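Local structure of CT296 (Chlamydia trachomatis, 3QH6) at residues A[19-24]-A[125-130]. The protein is of unknown function but structurally resembles Fe(II) 2-oxoglutarate-dependent enzymes, and belongs to a domain family of the cupin clan. Numbering follows the deposited sequence.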
ATOM      1  N   GLY A  19      -8.192   1.834  13.299  1.00 18.92           N
ATOM      2  CA  GLY A  19      -6.823   1.403  12.998  1.00 17.42           C
ATOM      3  C   GLY A  19      -6.508   1.038  11.542  1.00 21.24           C
ATOM      4  O   GLY A  19      -5.458   0.500  11.237  1.00 23.66           O
ATOM      5  N   HIS A  20      -7.424   1.341  10.616  1.00 15.73           N
ATOM      6  CA  HIS A  20      -7.141   1.142   9.224  1.00 12.30           C
ATOM      7  C   HIS A  20      -8.100   2.063   8.484  1.00 10.68           C
ATOM      8  O   HIS A  20      -9.094   2.529   9.064  1.00 18.16           O
ATOM      9  CB  HIS A  20      -7.394  -0.315   8.773  1.00 17.13           C
ATOM     10  CG  HIS A  20      -8.836  -0.735   8.855  1.00 22.47           C
ATOM     11  ND1 HIS A  20      -9.331  -1.506   9.891  1.00 24.99           N
ATOM     12  CD2 HIS A  20      -9.890  -0.483   8.039  1.00 27.76           C
ATOM     13  CE1 HIS A  20     -10.633  -1.697   9.711  1.00 22.28           C
ATOM     14  NE2 HIS A  20     -10.992  -1.096   8.591  1.00 26.49           N
ATOM     15  N   ILE A  21      -7.803   2.284   7.231  1.00 13.91           N
ATOM     16  CA  ILE A  21      -8.772   2.959   6.343  1.00 15.21           C
ATOM     17  C   ILE A  21      -8.503   2.516   4.920  1.00 18.32           C
ATOM     18  O   ILE A  21      -7.344   2.462   4.463  1.00 20.76           O
ATOM     19  CB  ILE A  21      -8.687   4.504   6.487  1.00 16.66           C
ATOM     20  CG1 ILE A  21      -9.684   5.185   5.559  1.00 20.13           C
ATOM     21  CG2 ILE A  21      -7.267   5.032   6.203  1.00 15.66           C
ATOM     22  CD1 ILE A  21      -9.902   6.704   5.864  1.00 23.93           C
ATOM     23  N   LEU A  22      -9.576   2.203   4.204  1.00 19.61           N
ATOM     24  CA  LEU A  22      -9.497   1.729   2.823  1.00 16.62           C
ATOM     25  C   LEU A  22      -9.883   2.831   1.859  1.00 17.54           C
ATOM     26  O   LEU A  22     -10.941   3.436   2.038  1.00 23.18           O
ATOM     27  CB  LEU A  22     -10.516   0.567   2.671  1.00 18.58           C
ATOM     28  CG  LEU A  22     -10.680   0.027   1.240  1.00 19.33           C
ATOM     29  CD1 LEU A  22      -9.361  -0.492   0.699  1.00 25.05           C
ATOM     30  CD2 LEU A  22     -11.735  -1.089   1.176  1.00 26.50           C
ATOM     31  N   PHE A  23      -9.062   3.083   0.833  1.00 18.90           N
ATOM     32  CA  PHE A  23      -9.361   4.122  -0.182  1.00 17.34           C
ATOM     33  C   PHE A  23      -9.500   3.526  -1.558  1.00 28.56           C
ATOM     34  O   PHE A  23      -8.598   2.825  -2.030  1.00 22.92           O
ATOM     35  CB  PHE A  23      -8.210   5.161  -0.275  1.00 17.98           C
ATOM     36  CG  PHE A  23      -8.155   6.122   0.876  1.00 21.16           C
ATOM     37  CD1 PHE A  23      -7.258   5.953   1.906  1.00 17.04           C
ATOM     38  CD2 PHE A  23      -8.994   7.215   0.912  1.00 19.35           C
ATOM     39  CE1 PHE A  23      -7.219   6.838   2.968  1.00 25.22           C
ATOM     40  CE2 PHE A  23      -8.944   8.086   1.973  1.00 19.61           C
ATOM     41  CZ  PHE A  23      -8.063   7.909   2.979  1.00 19.10           C
ATOM     42  N   GLU A  24     -10.596   3.854  -2.238  1.00 20.55           N
ATOM     43  CA  GLU A  24     -10.708   3.584  -3.660  1.00 24.38           C
ATOM     44  C   GLU A  24      -9.834   4.562  -4.432  1.00 29.15           C
ATOM     45  O   GLU A  24      -9.763   5.738  -4.081  1.00 30.22           O
ATOM     46  CB  GLU A  24     -12.168   3.751  -4.125  1.00 26.11           C
ATOM     47  CG  GLU A  24     -12.358   3.404  -5.597  1.00 41.33           C
ATOM     48  CD  GLU A  24     -13.808   3.509  -6.073  1.00 50.88           C
ATOM     49  OE1 GLU A  24     -14.709   3.790  -5.243  1.00 44.91           O
ATOM     50  OE2 GLU A  24     -14.027   3.301  -7.291  1.00 56.80           O
ATOM     51  N   GLY A 125      -6.136   1.037  -2.036  1.00 20.07           N
ATOM     52  CA  GLY A 125      -5.120   0.780  -1.020  1.00 19.92           C
ATOM     53  C   GLY A 125      -5.679   0.860   0.390  1.00 26.00           C
ATOM     54  O   GLY A 125      -6.603   1.606   0.660  1.00 21.95           O
ATOM     55  N   LEU A 126      -5.108   0.072   1.292  1.00 18.59           N
ATOM     56  CA  LEU A 126      -5.537   0.016   2.684  1.00 15.26           C
ATOM     57  C   LEU A 126      -4.378   0.452   3.566  1.00 19.29           C
ATOM     58  O   LEU A 126      -3.309  -0.163   3.493  1.00 15.29           O
ATOM     59  CB  LEU A 126      -5.973  -1.437   3.038  1.00 21.62           C
ATOM     60  CG  LEU A 126      -6.365  -1.763   4.497  1.00 23.23           C
ATOM     61  CD1 LEU A 126      -7.658  -1.036   4.897  1.00 20.70           C
ATOM     62  CD2 LEU A 126      -6.534  -3.263   4.716  1.00 24.72           C
ATOM     63  N   PHE A 127      -4.542   1.526   4.348  1.00 16.26           N
ATOM     64  CA  PHE A 127      -3.541   1.870   5.355  1.00 12.90           C
ATOM     65  C   PHE A 127      -3.948   1.132   6.628  1.00 20.53           C
ATOM     66  O   PHE A 127      -5.117   1.154   6.987  1.00 15.02           O
ATOM     67  CB  PHE A 127      -3.540   3.340   5.713  1.00 15.48           C
ATOM     68  CG  PHE A 127      -3.063   4.256   4.593  1.00 19.28           C
ATOM     69  CD1 PHE A 127      -3.939   4.626   3.574  1.00 19.83           C
ATOM     70  CD2 PHE A 127      -1.764   4.771   4.609  1.00 18.24           C
ATOM     71  CE1 PHE A 127      -3.534   5.512   2.561  1.00 16.92           C
ATOM     72  CE2 PHE A 127      -1.334   5.658   3.587  1.00 15.36           C
ATOM     73  CZ  PHE A 127      -2.207   6.014   2.566  1.00 15.93           C
ATOM     74  N   PHE A 128      -3.004   0.541   7.349  1.00 13.06           N
ATOM     75  CA  PHE A 128      -3.363  -0.121   8.594  1.00 12.14           C
ATOM     76  C   PHE A 128      -2.130  -0.287   9.459  1.00 16.97           C
ATOM     77  O   PHE A 128      -1.012  -0.185   8.971  1.00 14.90           O
ATOM     78  CB  PHE A 128      -3.971  -1.519   8.320  1.00 18.37           C
ATOM     79  CG  PHE A 128      -2.993  -2.523   7.688  1.00 20.14           C
ATOM     80  CD1 PHE A 128      -2.341  -3.473   8.474  1.00 15.22           C
ATOM     81  CD2 PHE A 128      -2.758  -2.523   6.312  1.00 15.58           C
ATOM     82  CE1 PHE A 128      -1.461  -4.387   7.904  1.00 15.71           C
ATOM     83  CE2 PHE A 128      -1.874  -3.424   5.727  1.00 18.26           C
ATOM     84  CZ  PHE A 128      -1.222  -4.362   6.525  1.00 15.73           C
ATOM     85  N   SER A 129      -2.310  -0.588  10.743  1.00 21.54           N
ATOM     86  CA  SER A 129      -1.144  -0.957  11.518  1.00 18.16           C
ATOM     87  C   SER A 129      -1.379  -2.288  12.190  1.00 20.59           C
ATOM     88  O   SER A 129      -2.499  -2.709  12.351  1.00 18.74           O
ATOM     89  CB  SER A 129      -0.738   0.147  12.508  1.00 31.84           C
ATOM     90  OG  SER A 129      -1.446   0.078  13.708  1.00 39.01           O
ATOM     91  N   GLY A 130      -0.307  -2.959  12.558  1.00 15.54           N
ATOM     92  CA  GLY A 130      -0.436  -4.292  13.148  1.00 19.14           C
ATOM     93  C   GLY A 130      -0.815  -5.364  12.135  1.00 25.54           C
ATOM     94  O   GLY A 130      -0.452  -5.290  10.974  1.00 24.73           O
TER
HETATM   95  O   HOH W   1      -3.427   1.842  13.342  1.00 40.02           O
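F23 and F127 both turn CG anti to their own carbonyl carbon, with chi1 of -74° and -68°. The two residues stand on the same face of the sheet, and with these torsions their rings cross obliquely. CD1 of F23 lies 3.8 Å from CE1 of F127, at the edge of the F127 ring. I21, on the same face, has CG1 anti to its backbone N. That leads the end of its side chain away from 125-128, and CG2 is the branch that rests beside CB of F127. G125 adds no side chain to this face next to F23. Helix 9-18 lies against I21, and H11 meets the F23 ring edge-to-face. L80, A81 and L84 of helix 77-85 pack on F127.

The strands run antiparallel, and 20-23 is an outermost strand of the five-stranded antiparallel sheet, consistent with a cupin-like fold. Two hydrogen-bonded pairs join them. In one, I21 N binds F127 O at 2.9 Å and F127 N returns to I21 O, with both donors in the carbonyl plane. F23 N to G125 O is the straightest bond, 177° at the hydrogen, and G125 N returns to F23 O.

On the other face, H20 and L126 cross obliquely. The L126 methyl CD1 sits 3.9 Å from CD2 of H20 and also meets CB of L22. L22 in turn lays CD1 alongside G125 O. H20 and F128 both hold CG in the crowded position between N and carbonyl carbon, and their CB atoms meet at 3.7 Å. The F128 ring then leads away from 20-23 to an edge-to-face contact with Y132. Past this pair the ladder loosens. S129 N makes only a weak 3.4 Å bond to G19 O, and a water donates to that same oxygen while also hydrogen-bonding S129 OG.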